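Local coordinates for protein motility-associated killing factor MakB (Vibrio cholerae serotype O1, PDB 6W1W) that probably acts as one component of a tripartite cytotoxin that resembles alpha-pore-forming toxins, at residues Pro70-Phe73 and Ala74-Thr78; Glu105-Gln108 and Leu109-Lys112. All blocks are in the same frame, centred on the assembly; numbering follows the deposited sequence.

Contact 1 of 2, residues Pro70-Phe73 and Ala74-Thr78; sequences PKIF and AQIIT
Phe73 and Ile77, one helical turn apart, make the dense side of this contact. Ile77 reaches over one face of the Phe73 ring: its CG1 sits 3.7 Å from the ring centroid and 18° off the ring normal, a CH-pi contact displaced toward the rim. The end methyl follows the same line, with Ile77 CD1 3.5 Å from Phe73 CZ. The ring is there because Phe73 CG stands anti to the backbone N (chi1 176°), which sets it beside its own carbonyl carbon, on the side where Ile77 comes round one turn later. That carbonyl ties the same two residues together, since Phe73 O takes the N-H of Ile77 at 2.8 Å in a nearly straight bond.

All of this belongs to the first turns of helix 69-90, one of the long helices of the bundle that recalls alpha-pore-forming toxins. Phe23 meets the Phe73 ring with its plane inclined by about 50°, and Ile77 also packs on Val330 and Ile333 of helix 316-333. Round the helix, Ile72 and Ile76 are buried, but they touch each other only loosely, CG2 of Ile72 being 4.5 Å from CD1 of Ile76; Ile76 leans on Leu280 and Leu283 of helix 276-302, Ile72 on Ala124 of helix 100-151. Gln75 runs extended alongside Ile72, its OE1 3.9 Å from Ile72 CD1, and touches Leu120 of that same helix.

The solvent side is looser. Pro70, Lys71 and Ala74 are exposed there, the side chains of Pro70 and Lys71 point away from the following turn, and the bond from Ala74 N to Pro70 O is weak.

Contact 2 of 2, residues Glu105-Gln108 and Leu109-Lys112; sequences ECLQ and LLQK
Glu105-Gln108 and Leu109-Lys112 are successive turns of one helix, joined by i to i+4 backbone bonds of uneven quality. Leu109 N gives a weak one to Glu105 O at 3.4 Å, and a weak i to i+3 bond to Cys106 O; the latter carbonyl also accepts the N-H of Leu110. Gln111 N lies 2.8 Å from Leu107 O, while Lys112 N approaches Gln108 O at 3.0 Å from above the carbonyl plane, 45° out of it and off the lone-pair direction.

The side chains divide between a packed flank and a wet one. Leu107 and Leu110 are both buried, yet their nearest methyls, CD1 of each, are 4.4 Å apart, and each leucine packs on a different neighbour: Leu107 on Val294 and Ile298 of helix 276-302, Leu110 on Tyr83, Thr86 and Phe87 of helix 69-90. Gln111, partly exposed, joins this flank, its CB 3.6 Å from Leu107 O and its side chain against Leu291 and Ile298. This piece of helix 100-151 thus lies against two other helices of the elongated bundle, a shape in keeping with the alpha-pore-forming toxins. Cys106 adds a covalent tie through its disulfide to Cys90, at the far end of helix 69-90, linking the two helices near the loop that joins them.

Gln108 lies on the exposed side. Its CG is wedged between the backbone N and the carbonyl carbon (chi1 54°), leaving it 3.7 Å from Leu109 N. Leu109, also exposed, rests its CB 3.3 Å from Cys106 O. At Lys112 the CB stays 3.6 Å from Gln108 O, but the chain then bends twice, and NZ bonds to the OE1 of Gln116, one turn further on.

Overall arrangement
Contacts 1 and 2 sit on helices that follow each other in the chain, 69-90 and 100-151, and neither touches the other: their centres are 23 Å apart and their nearest atoms about 12 Å. Both lie on the same side of the chain's centre, contact 1 at about 14 Å from it and contact 2 much further out, at about 34 Å. Helix 69-90 carries contact 1 near its start and packs on contact 2 near its end, where the Cys90-Cys106 disulfide joins it to helix 100-151. That helix in turn carries contact 2 and touches contact 1 through Ala124 and Leu120. Helix 276-302 is a neighbour of both, meeting Ile76 in contact 1 and both Leu107 and Gln111 in contact 2.

Contact 1 of 2, residues Pro70-Phe73 and Ala74-Thr78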
loop_
_atom_site.group_PDB
_atom_site.type_symbol
_atom_site.label_atom_id
_atom_site.label_comp_id
_atom_site.label_asym_id
_atom_site.label_seq_id
_atom_site.Cartn_x
_atom_site.Cartn_y
_atom_site.Cartn_z
ATOM N N PRO A 70 -3.374 0.854 -10.805
ATOM C CA PRO A 70 -4.611 1.618 -11.047
ATOM C C PRO A 70 -5.687 0.815 -11.759
ATOM O O PRO A 70 -6.873 1.141 -11.623
ATOM C CB PRO A 70 -4.135 2.799 -11.903
ATOM C CG PRO A 70 -2.919 2.291 -12.584
ATOM C CD PRO A 70 -2.246 1.401 -11.582
ATOM N N LYS A 71 -5.319 -0.226 -12.509
ATOM C CA LYS A 71 -6.326 -1.047 -13.174
ATOM C C LYS A 71 -7.045 -1.951 -12.178
ATOM O O LYS A 71 -8.277 -2.044 -12.189
ATOM C CB LYS A 71 -5.679 -1.879 -14.281
ATOM C CG LYS A 71 -5.302 -1.103 -15.537
ATOM C CD LYS A 71 -4.834 -2.050 -16.639
ATOM C CE LYS A 71 -4.669 -1.333 -17.976
ATOM N NZ LYS A 71 -3.540 -0.361 -17.968
ATOM N N ILE A 72 -6.286 -2.630 -11.312
ATOM C CA ILE A 72 -6.882 -3.571 -10.368
ATOM C C ILE A 72 -7.711 -2.833 -9.327
ATOM O O ILE A 72 -8.793 -3.291 -8.936
ATOM C CB ILE A 72 -5.788 -4.436 -9.714
ATOM C CG1 ILE A 72 -5.112 -5.330 -10.754
ATOM C CG2 ILE A 72 -6.365 -5.284 -8.593
ATOM C CD1 ILE A 72 -6.027 -6.382 -11.335
ATOM N N PHE A 73 -7.225 -1.679 -8.864
ATOM C CA PHE A 73 -7.946 -0.929 -7.839
ATOM C C PHE A 73 -9.291 -0.437 -8.360
ATOM O O PHE A 73 -10.325 -0.625 -7.712
ATOM C CB PHE A 73 -7.095 0.239 -7.346
ATOM C CG PHE A 73 -7.797 1.122 -6.358
ATOM C CD1 PHE A 73 -7.970 2.473 -6.617
ATOM C CD2 PHE A 73 -8.296 0.601 -5.173
ATOM C CE1 PHE A 73 -8.617 3.292 -5.713
ATOM C CE2 PHE A 73 -8.946 1.414 -4.264
ATOM C CZ PHE A 73 -9.106 2.762 -4.535
ATOM N N ALA A 74 -9.299 0.192 -9.540
ATOM C CA ALA A 74 -10.562 0.578 -10.161
ATOM C C ALA A 74 -11.435 -0.634 -10.452
ATOM O O ALA A 74 -12.665 -0.514 -10.518
ATOM C CB ALA A 74 -10.301 1.360 -11.447
ATOM N N GLN A 75 -10.824 -1.804 -10.637
ATOM C CA GLN A 75 -11.606 -3.005 -10.912
ATOM C C GLN A 75 -12.339 -3.490 -9.667
ATOM O O GLN A 75 -13.464 -3.989 -9.763
ATOM C CB GLN A 75 -10.687 -4.091 -11.472
ATOM C CG GLN A 75 -11.265 -5.498 -11.550
ATOM C CD GLN A 75 -10.256 -6.499 -12.093
ATOM O OE1 GLN A 75 -9.551 -6.221 -13.064
ATOM N NE2 GLN A 75 -10.164 -7.659 -11.449
ATOM N N ILE A 76 -11.730 -3.334 -8.489
ATOM C CA ILE A 76 -12.382 -3.730 -7.246
ATOM C C ILE A 76 -13.301 -2.630 -6.715
ATOM O O ILE A 76 -14.344 -2.927 -6.123
ATOM C CB ILE A 76 -11.313 -4.131 -6.215
ATOM C CG1 ILE A 76 -10.734 -5.504 -6.579
ATOM C CG2 ILE A 76 -11.888 -4.143 -4.814
ATOM C CD1 ILE A 76 -9.645 -5.980 -5.657
ATOM N N ILE A 77 -12.944 -1.363 -6.931
ATOM C CA ILE A 77 -13.858 -0.263 -6.626
ATOM C C ILE A 77 -15.172 -0.461 -7.370
ATOM O O ILE A 77 -16.248 -0.524 -6.766
ATOM C CB ILE A 77 -13.217 1.090 -6.985
ATOM C CG1 ILE A 77 -12.085 1.443 -6.014
ATOM C CG2 ILE A 77 -14.276 2.197 -7.029
ATOM C CD1 ILE A 77 -12.542 2.065 -4.723
ATOM N N THR A 78 -15.096 -0.583 -8.698
ATOM C CA THR A 78 -16.303 -0.677 -9.509
ATOM C C THR A 78 -17.060 -1.984 -9.288
ATOM O O THR A 78 -18.248 -2.057 -9.622
ATOM C CB THR A 78 -15.955 -0.516 -10.991
ATOM O OG1 THR A 78 -17.144 -0.227 -11.736
ATOM C CG2 THR A 78 -15.324 -1.788 -11.542
#

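Contact 2 of 2, residues Glu105-Gln108 and Leu109-Lys112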
loop_
_atom_site.group_PDB
_atom_site.type_symbol
_atom_site.label_atom_id
_atom_site.label_comp_id
_atom_site.label_asym_id
_atom_site.label_seq_id
_atom_site.Cartn_x
_atom_site.Cartn_y
_atom_site.Cartn_z
ATOM N N GLU A 105 -34.894 -15.261 -13.420
ATOM C CA GLU A 105 -34.139 -14.517 -14.425
ATOM C C GLU A 105 -33.351 -13.383 -13.787
ATOM O O GLU A 105 -32.215 -13.104 -14.190
ATOM C CB GLU A 105 -35.082 -13.978 -15.501
ATOM C CG GLU A 105 -35.833 -15.061 -16.261
ATOM C CD GLU A 105 -36.738 -14.495 -17.335
ATOM O OE1 GLU A 105 -36.714 -13.265 -17.547
ATOM O OE2 GLU A 105 -37.476 -15.282 -17.967
ATOM N N CYS A 106 -33.930 -12.726 -12.780
ATOM C CA CYS A 106 -33.206 -11.670 -12.079
ATOM C C CYS A 106 -32.090 -12.247 -11.222
ATOM O O CYS A 106 -30.981 -11.700 -11.186
ATOM C CB CYS A 106 -34.169 -10.847 -11.223
ATOM S SG CYS A 106 -33.942 -9.061 -11.378
ATOM N N LEU A 107 -32.359 -13.359 -10.536
ATOM C CA LEU A 107 -31.365 -13.942 -9.641
ATOM C C LEU A 107 -30.116 -14.382 -10.399
ATOM O O LEU A 107 -28.989 -14.116 -9.963
ATOM C CB LEU A 107 -31.972 -15.119 -8.879
ATOM C CG LEU A 107 -32.299 -14.866 -7.406
ATOM C CD1 LEU A 107 -31.042 -14.453 -6.657
ATOM C CD2 LEU A 107 -33.382 -13.812 -7.258
ATOM N N GLN A 108 -30.288 -15.059 -11.536
ATOM C CA GLN A 108 -29.109 -15.509 -12.266
ATOM C C GLN A 108 -28.387 -14.369 -12.973
ATOM O O GLN A 108 -27.253 -14.566 -13.423
ATOM C CB GLN A 108 -29.478 -16.624 -13.254
ATOM C CG GLN A 108 -30.589 -16.302 -14.231
ATOM C CD GLN A 108 -31.260 -17.553 -14.781
ATOM O OE1 GLN A 108 -31.166 -18.634 -14.193
ATOM N NE2 GLN A 108 -31.941 -17.411 -15.912
ATOM N N LEU A 109 -28.996 -13.183 -13.067
ATOM C CA LEU A 109 -28.222 -12.003 -13.439
ATOM C C LEU A 109 -27.248 -11.628 -12.328
ATOM O O LEU A 109 -26.095 -11.268 -12.599
ATOM C CB LEU A 109 -29.145 -10.827 -13.760
ATOM C CG LEU A 109 -28.426 -9.501 -14.043
ATOM C CD1 LEU A 109 -27.493 -9.626 -15.241
ATOM C CD2 LEU A 109 -29.423 -8.366 -14.242
ATOM N N LEU A 110 -27.693 -11.706 -11.073
ATOM C CA LEU A 110 -26.776 -11.520 -9.954
ATOM C C LEU A 110 -25.765 -12.654 -9.885
ATOM O O LEU A 110 -24.581 -12.423 -9.609
ATOM C CB LEU A 110 -27.555 -11.427 -8.641
ATOM C CG LEU A 110 -28.493 -10.235 -8.477
ATOM C CD1 LEU A 110 -29.370 -10.428 -7.255
ATOM C CD2 LEU A 110 -27.693 -8.947 -8.371
ATOM N N GLN A 111 -26.218 -13.884 -10.140
ATOM C CA GLN A 111 -25.332 -15.041 -10.063
ATOM C C GLN A 111 -24.190 -14.935 -11.065
ATOM O O GLN A 111 -23.051 -15.304 -10.760
ATOM C CB GLN A 111 -26.132 -16.319 -10.291
ATOM C CG GLN A 111 -25.300 -17.582 -10.322
ATOM C CD GLN A 111 -26.049 -18.732 -10.954
ATOM O OE1 GLN A 111 -26.297 -19.752 -10.314
ATOM N NE2 GLN A 111 -26.422 -18.568 -12.219
ATOM N N LYS A 112 -24.471 -14.430 -12.267
ATOM C CA LYS A 112 -23.399 -14.211 -13.232
ATOM C C LYS A 112 -22.462 -13.112 -12.752
ATOM O O LYS A 112 -21.237 -13.280 -12.760
ATOM C CB LYS A 112 -23.978 -13.870 -14.608
ATOM C CG LYS A 112 -22.935 -13.802 -15.724
ATOM C CD LYS A 112 -23.561 -13.424 -17.065
ATOM C CE LYS A 112 -23.919 -11.944 -17.126
ATOM N NZ LYS A 112 -22.712 -11.075 -17.015
#